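Local coordinates for protein inorganic pyrophosphatase (PDB 3LD3) that probably hydrolyses inorganic pyrophosphate to two phosphate ions with the help of magnesium, working as a homohexamer in the cytoplasm, at residues C75-I80 against P90-V95; V112-M117 against A125-V130. One frame throughout, in Å; residues are numbered along the deposited sequence.

Interaction 1: residues C75-I80 against P90-V95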
ATOM      1  N   CYS A  75       8.073  13.111   7.916  1.00 12.31           N
ATOM      2  CA  CYS A  75       8.779  13.430   6.675  1.00 11.89           C
ATOM      3  C   CYS A  75       9.650  12.209   6.404  1.00 10.62           C
ATOM      4  O   CYS A  75       9.843  11.369   7.282  1.00  9.58           O
ATOM      5  CB  CYS A  75       9.691  14.656   6.818  1.00 10.79           C
ATOM      6  SG  CYS A  75       8.921  16.122   7.403  1.00 13.84           S
ATOM      7  N   ASN A  76      10.200  12.130   5.199  1.00  9.35           N
ATOM      8  CA  ASN A  76      11.307  11.248   4.965  1.00  9.13           C
ATOM      9  C   ASN A  76      12.430  11.646   5.912  1.00  9.57           C
ATOM     10  O   ASN A  76      12.584  12.832   6.260  1.00 10.99           O
ATOM     11  CB  ASN A  76      11.768  11.360   3.512  1.00  7.49           C
ATOM     12  CG  ASN A  76      10.663  11.076   2.558  1.00  9.33           C
ATOM     13  OD1 ASN A  76      10.238   9.924   2.420  1.00  8.31           O
ATOM     14  ND2 ASN A  76      10.133  12.113   1.926  1.00  7.94           N
ATOM     15  N   TYR A  77      13.157  10.664   6.401  1.00  9.32           N
ATOM     16  CA  TYR A  77      14.214  10.895   7.367  1.00  9.13           C
ATOM     17  C   TYR A  77      15.514  10.213   6.984  1.00  8.95           C
ATOM     18  O   TYR A  77      15.552   9.034   6.659  1.00  8.48           O
ATOM     19  CB  TYR A  77      13.747  10.407   8.726  1.00  9.21           C
ATOM     20  CG  TYR A  77      14.687  10.631   9.874  1.00 10.43           C
ATOM     21  CD1 TYR A  77      14.785  11.881  10.463  1.00 12.83           C
ATOM     22  CD2 TYR A  77      15.438   9.589  10.400  1.00 11.95           C
ATOM     23  CE1 TYR A  77      15.613  12.085  11.554  1.00 14.06           C
ATOM     24  CE2 TYR A  77      16.290   9.788  11.476  1.00 15.62           C
ATOM     25  CZ  TYR A  77      16.355  11.045  12.057  1.00 13.45           C
ATOM     26  OH  TYR A  77      17.200  11.261  13.127  1.00 15.89           O
ATOM     27  N   GLY A  78      16.600  10.963   7.046  1.00  8.46           N
ATOM     28  CA  GLY A  78      17.895  10.396   6.792  1.00  8.60           C
ATOM     29  C   GLY A  78      19.004  11.304   7.236  1.00  8.91           C
ATOM     30  O   GLY A  78      18.820  12.110   8.166  1.00  8.66           O
ATOM     31  N   PHE A  79      20.152  11.144   6.611  1.00  8.76           N
ATOM     32  CA  PHE A  79      21.365  11.857   7.014  1.00  9.21           C
ATOM     33  C   PHE A  79      22.202  12.414   5.864  1.00  9.70           C
ATOM     34  O   PHE A  79      22.153  11.926   4.728  1.00  9.37           O
ATOM     35  CB  PHE A  79      22.243  10.949   7.893  1.00  9.26           C
ATOM     36  CG  PHE A  79      22.919   9.849   7.124  1.00 10.62           C
ATOM     37  CD1 PHE A  79      24.211   9.987   6.655  1.00 10.33           C
ATOM     38  CD2 PHE A  79      22.233   8.664   6.843  1.00 11.86           C
ATOM     39  CE1 PHE A  79      24.824   8.976   5.934  1.00 10.44           C
ATOM     40  CE2 PHE A  79      22.846   7.654   6.096  1.00 11.79           C
ATOM     41  CZ  PHE A  79      24.130   7.798   5.647  1.00 11.45           C
ATOM     42  N   ILE A  80      22.968  13.459   6.164  1.00  8.55           N
ATOM     43  CA  ILE A  80      23.905  14.026   5.198  1.00  8.19           C
ATOM     44  C   ILE A  80      25.229  13.277   5.290  1.00  8.77           C
ATOM     45  O   ILE A  80      25.899  13.285   6.346  1.00  9.02           O
ATOM     46  CB  ILE A  80      24.161  15.546   5.439  1.00  8.03           C
ATOM     47  CG1 ILE A  80      22.854  16.339   5.540  1.00  8.59           C
ATOM     48  CG2 ILE A  80      25.036  16.083   4.328  1.00  7.92           C
ATOM     49  CD1 ILE A  80      23.048  17.815   5.954  1.00  8.24           C
ATOM     50  N   PRO A  90      26.447  11.869  11.829  1.00 17.32           N
ATOM     51  CA  PRO A  90      26.093  12.772  10.746  1.00 15.91           C
ATOM     52  C   PRO A  90      24.814  13.574  11.034  1.00 14.48           C
ATOM     53  O   PRO A  90      24.012  13.198  11.885  1.00 13.94           O
ATOM     54  CB  PRO A  90      25.915  11.828   9.538  1.00 17.08           C
ATOM     55  CG  PRO A  90      26.501  10.531   9.969  1.00 17.78           C
ATOM     56  CD  PRO A  90      26.339  10.456  11.424  1.00 17.37           C
ATOM     57  N   VAL A  91      24.658  14.704  10.354  1.00 12.31           N
ATOM     58  CA  VAL A  91      23.497  15.555  10.523  1.00 11.65           C
ATOM     59  C   VAL A  91      22.245  14.835  10.031  1.00 11.56           C
ATOM     60  O   VAL A  91      22.245  14.268   8.935  1.00 10.74           O
ATOM     61  CB  VAL A  91      23.639  16.841   9.683  1.00 11.09           C
ATOM     62  CG1 VAL A  91      22.357  17.705   9.765  1.00 11.16           C
ATOM     63  CG2 VAL A  91      24.900  17.659  10.120  1.00 12.69           C
ATOM     64  N   ASP A  92      21.217  14.815  10.877  1.00 12.44           N
ATOM     65  CA  ASP A  92      19.935  14.209  10.553  1.00 11.63           C
ATOM     66  C   ASP A  92      19.039  15.237   9.886  1.00 11.13           C
ATOM     67  O   ASP A  92      18.981  16.405  10.306  1.00 10.20           O
ATOM     68  CB  ASP A  92      19.271  13.704  11.819  1.00 12.58           C
ATOM     69  CG  ASP A  92      20.058  12.577  12.470  1.00 16.70           C
ATOM     70  OD1 ASP A  92      20.604  11.726  11.730  1.00 19.75           O
ATOM     71  OD2 ASP A  92      20.136  12.576  13.721  1.00 22.59           O
ATOM     72  N   VAL A  93      18.328  14.798   8.847  1.00  9.07           N
ATOM     73  CA  VAL A  93      17.447  15.648   8.082  1.00  8.51           C
ATOM     74  C   VAL A  93      16.077  15.000   7.883  1.00  7.94           C
ATOM     75  O   VAL A  93      15.974  13.832   7.449  1.00  8.82           O
ATOM     76  CB  VAL A  93      18.056  15.975   6.689  1.00  7.88           C
ATOM     77  CG1 VAL A  93      17.210  17.048   5.937  1.00  7.57           C
ATOM     78  CG2 VAL A  93      19.510  16.453   6.835  1.00 10.19           C
ATOM     79  N   LEU A  94      15.047  15.804   8.119  1.00  7.42           N
ATOM     80  CA  LEU A  94      13.680  15.536   7.741  1.00  7.76           C
ATOM     81  C   LEU A  94      13.436  16.163   6.367  1.00  7.66           C
ATOM     82  O   LEU A  94      13.536  17.381   6.182  1.00  6.50           O
ATOM     83  CB  LEU A  94      12.711  16.154   8.754  1.00  7.49           C
ATOM     84  CG  LEU A  94      12.755  15.518  10.163  1.00 10.76           C
ATOM     85  CD1 LEU A  94      12.403  16.578  11.270  1.00 15.03           C
ATOM     86  CD2 LEU A  94      11.869  14.332  10.207  1.00 14.50           C
ATOM     87  N   VAL A  95      13.130  15.326   5.388  1.00  7.28           N
ATOM     88  CA  VAL A  95      12.884  15.805   4.013  1.00  6.76           C
ATOM     89  C   VAL A  95      11.390  15.696   3.682  1.00  7.74           C
ATOM     90  O   VAL A  95      10.848  14.610   3.504  1.00  7.96           O
ATOM     91  CB  VAL A  95      13.726  15.000   2.975  1.00  6.04           C
ATOM     92  CG1 VAL A  95      13.465  15.543   1.566  1.00  7.60           C
ATOM     93  CG2 VAL A  95      15.174  15.044   3.302  1.00  6.72           C
TER

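Interaction 2: residues V112-M117 against A125-V130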
ATOM      1  N   VAL A 112      15.581  24.287   5.077  1.00  9.09           N
ATOM      2  CA  VAL A 112      14.679  25.419   5.329  1.00  9.29           C
ATOM      3  C   VAL A 112      14.576  25.802   6.809  1.00  9.41           C
ATOM      4  O   VAL A 112      13.995  26.850   7.139  1.00 10.13           O
ATOM      5  CB  VAL A 112      13.254  25.235   4.725  1.00  9.18           C
ATOM      6  CG1 VAL A 112      13.343  25.049   3.196  1.00 11.21           C
ATOM      7  CG2 VAL A 112      12.433  24.097   5.421  1.00  8.66           C
ATOM      8  N   GLY A 113      15.145  24.996   7.690  1.00  9.15           N
ATOM      9  CA  GLY A 113      15.103  25.297   9.110  1.00 10.05           C
ATOM     10  C   GLY A 113      15.710  24.171   9.900  1.00  9.91           C
ATOM     11  O   GLY A 113      16.175  23.155   9.353  1.00  9.66           O
ATOM     12  N   VAL A 114      15.729  24.347  11.198  1.00  9.50           N
ATOM     13  CA  VAL A 114      16.251  23.323  12.076  1.00  9.28           C
ATOM     14  C   VAL A 114      15.521  23.368  13.404  1.00 10.49           C
ATOM     15  O   VAL A 114      15.270  24.457  13.930  1.00 10.36           O
ATOM     16  CB  VAL A 114      17.769  23.452  12.221  1.00  9.88           C
ATOM     17  CG1 VAL A 114      18.185  24.873  12.630  1.00  8.70           C
ATOM     18  CG2 VAL A 114      18.305  22.388  13.138  1.00  9.77           C
ATOM     19  N   LEU A 115      15.159  22.189  13.906  1.00 10.01           N
ATOM     20  CA  LEU A 115      14.514  22.088  15.195  1.00 10.38           C
ATOM     21  C   LEU A 115      15.590  21.695  16.179  1.00 10.92           C
ATOM     22  O   LEU A 115      16.178  20.610  16.084  1.00 10.20           O
ATOM     23  CB  LEU A 115      13.389  21.052  15.180  1.00 10.31           C
ATOM     24  CG  LEU A 115      12.576  20.892  16.449  1.00 10.89           C
ATOM     25  CD1 LEU A 115      11.934  22.225  16.889  1.00 11.05           C
ATOM     26  CD2 LEU A 115      11.508  19.761  16.238  1.00  9.73           C
ATOM     27  N   MET A 116      15.864  22.576  17.139  1.00 12.91           N
ATOM     28  CA  MET A 116      16.838  22.254  18.170  1.00 14.46           C
ATOM     29  C   MET A 116      16.232  21.331  19.222  1.00 15.13           C
ATOM     30  O   MET A 116      15.083  21.483  19.634  1.00 15.30           O
ATOM     31  CB  MET A 116      17.367  23.531  18.851  1.00 15.14           C
ATOM     32  CG  MET A 116      17.873  24.598  17.915  1.00 17.26           C
ATOM     33  SD  MET A 116      19.042  24.050  16.650  1.00 22.89           S
ATOM     34  CE  MET A 116      20.468  23.485  17.594  1.00 23.50           C
ATOM     35  N   MET A 117      17.022  20.374  19.670  1.00 16.32           N
ATOM     36  CA  MET A 117      16.608  19.485  20.715  1.00 18.00           C
ATOM     37  C   MET A 117      17.823  18.837  21.324  1.00 19.91           C
ATOM     38  O   MET A 117      18.865  18.701  20.663  1.00 20.15           O
ATOM     39  CB  MET A 117      15.640  18.414  20.180  1.00 17.46           C
ATOM     40  CG  MET A 117      16.255  17.419  19.258  1.00 17.47           C
ATOM     41  SD  MET A 117      14.962  16.387  18.486  1.00 16.19           S
ATOM     42  CE  MET A 117      14.015  17.617  17.613  1.00 13.96           C
ATOM     43  N   ALA A 125      19.951  18.192  17.006  1.00 19.51           N
ATOM     44  CA  ALA A 125      19.098  19.005  16.153  1.00 17.57           C
ATOM     45  C   ALA A 125      18.657  18.240  14.923  1.00 15.41           C
ATOM     46  O   ALA A 125      19.385  17.387  14.433  1.00 16.67           O
ATOM     47  CB  ALA A 125      19.832  20.284  15.728  1.00 17.72           C
ATOM     48  N   LYS A 126      17.474  18.570  14.428  1.00 13.34           N
ATOM     49  CA  LYS A 126      16.919  17.947  13.224  1.00 12.49           C
ATOM     50  C   LYS A 126      16.704  19.028  12.173  1.00 10.94           C
ATOM     51  O   LYS A 126      15.908  19.917  12.361  1.00 10.95           O
ATOM     52  CB  LYS A 126      15.596  17.257  13.534  1.00 12.23           C
ATOM     53  CG  LYS A 126      15.693  16.151  14.608  1.00 14.98           C
ATOM     54  CD  LYS A 126      16.764  15.077  14.297  1.00 15.99           C
ATOM     55  CE  LYS A 126      16.797  14.062  15.471  1.00 15.18           C
ATOM     56  NZ  LYS A 126      17.965  13.187  15.472  1.00 16.60           N
ATOM     57  N   VAL A 127      17.446  18.952  11.075  1.00  9.51           N
ATOM     58  CA  VAL A 127      17.286  19.878   9.977  1.00  8.71           C
ATOM     59  C   VAL A 127      16.005  19.495   9.224  1.00  8.72           C
ATOM     60  O   VAL A 127      15.705  18.301   9.067  1.00  9.02           O
ATOM     61  CB  VAL A 127      18.511  19.812   9.041  1.00  8.80           C
ATOM     62  CG1 VAL A 127      18.309  20.643   7.729  1.00  7.58           C
ATOM     63  CG2 VAL A 127      19.759  20.288   9.761  1.00 10.64           C
ATOM     64  N   LEU A 128      15.237  20.498   8.824  1.00  7.34           N
ATOM     65  CA  LEU A 128      14.089  20.355   7.947  1.00  7.97           C
ATOM     66  C   LEU A 128      14.413  20.869   6.547  1.00  8.49           C
ATOM     67  O   LEU A 128      14.946  21.958   6.392  1.00  8.22           O
ATOM     68  CB  LEU A 128      12.879  21.113   8.484  1.00  8.73           C
ATOM     69  CG  LEU A 128      11.561  21.002   7.704  1.00  8.48           C
ATOM     70  CD1 LEU A 128      11.015  19.544   7.665  1.00  8.26           C
ATOM     71  CD2 LEU A 128      10.447  21.961   8.250  1.00  9.67           C
ATOM     72  N   ALA A 129      14.117  20.049   5.538  1.00  7.71           N
ATOM     73  CA  ALA A 129      14.454  20.381   4.151  1.00  7.40           C
ATOM     74  C   ALA A 129      13.306  20.033   3.190  1.00  7.25           C
ATOM     75  O   ALA A 129      12.406  19.237   3.514  1.00  7.96           O
ATOM     76  CB  ALA A 129      15.759  19.663   3.720  1.00  7.22           C
ATOM     77  N   VAL A 130      13.361  20.626   2.003  1.00  7.55           N
ATOM     78  CA  VAL A 130      12.457  20.299   0.911  1.00  7.66           C
ATOM     79  C   VAL A 130      13.324  19.908  -0.278  1.00  7.91           C
ATOM     80  O   VAL A 130      14.522  20.219  -0.296  1.00  9.57           O
ATOM     81  CB  VAL A 130      11.499  21.446   0.562  1.00  8.41           C
ATOM     82  CG1 VAL A 130      10.551  21.807   1.774  1.00  8.52           C
ATOM     83  CG2 VAL A 130      12.242  22.711   0.110  1.00  8.10           C
TER

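Interaction 1: residues C75-I80 against P90-V95
I80 sets its side chain alongside V91 and obliquely against V93 at one end of an antiparallel strand pair, 76-79 against 92-95, that runs through the middle of the curled sheet of this family I-type pyrophosphatase fold. This is the tightly packed part. I80 CG1 meets V93 CG2 at 3.6 Å, and the extended chain carries CD1 on to V91 CG1. Branched aliphatic residues suit this place, because I187, L186 and A190 of helix 180-195 close over I80 and V91. Between the strands, G78 and V93 form a hydrogen-bonded pair: G78 N reaches V93 O in the carbonyl plane, and V93 N returns to G78 O at 2.8 Å.

On the opposite face Y77 and L94 are still buried, L94 CD2 touching Y77 CD1 at 3.8 Å, and the contact opens toward F79, P90 and D92, which are partly exposed; F79 lies beside P90. The Y77 side chain rises from the sheet and leans toward the D92 end, CG anti to the backbone N (chi1 -177°), until OH stands 3.3 Å from D92 OD2, with ring and carboxylate turned 39° apart. K126 NZ is hydrogen-bonded to Y77 OH and forms a salt bridge with D92 OD2. Y77 is predicted to bind substrate and D92 both magnesium ions, so aromatic hydroxyl and carboxylate are in keeping with this side.

At the far end an amide suits N76, which needs both a donor and an acceptor: OD1 accepts from the backbone N of Q45 and V101, while ND2 gives its hydrogen to V95 O at 3.0 Å, tilted 24° from the carbonyl plane.

Interaction 2: residues V112-M117 against A125-V130
V112 sends its N-H straight to L128 O at 2.7 Å, opening the contact between the two arms of a beta hairpin, strands 106-119 and 122-131. Its two methyls divide the apolar work: CG2 rests on L128 CG at 3.9 Å, and CG1 meets V130 CG2, the two valines crossing at about a right angle. G113 also turns its N toward L128 O, but weakly, at 3.3 Å; two consecutive residues thus face L128, a classic beta bulge. Glycine fits the fully extended backbone here, and its own O accepts L128 N from above the carbonyl plane.

Next, V114 turns its side chain to the face of V127 and A125. With CG2 anti to the backbone N, this methyl reaches A125 CB at 3.7 Å. L115 then restores regular pairing, exchanging two hydrogen bonds with K126, while its side chain heads for I156 and for V174 and W177. M116 sets off away from the partner strand, but bends at chi2 and chi3 so that CE folds back to A125 CB at 3.8 Å; the unbranched, flexible thioether chain allows this fold-back.

M117 finishes the walk by crossing the lysine stem at about a right angle, its CE 3.7 Å from K126 CG, and F160 of helix 150-162 touches both side chains. K126 NZ, besides its bonds to D92 and Y77 in the other strand pair, forms a salt bridge with D124. The lysine thus divides its chemistry: an apolar stem packed on M117 and F160, and a polar end held among acidic groups of the predicted metal site.

Overall arrangement
Strand 122-131 runs parallel to strand 92-95, so interactions 1 and 2 lie side by side in one sheet, their centres 9 Å apart. Two probable backbone hydrogen bonds stitch them together: L94 N gives to V127 O at 2.8 Å. The second runs from A129 N to L94 O, also 2.8 Å, and V91 CG1 packs on V127 CG2 at 3.7 Å. Their polar ends converge on the predicted metal and substrate site: interaction 2 supplies K126 NZ, interaction 1 a tyrosine hydroxyl and a carboxylate. A phosphate ion, probably from the crystallisation liquor, lies about 4 Å from the Y77 side chain and about 5 Å from that of K126, consistent with a pocket suited to phosphate.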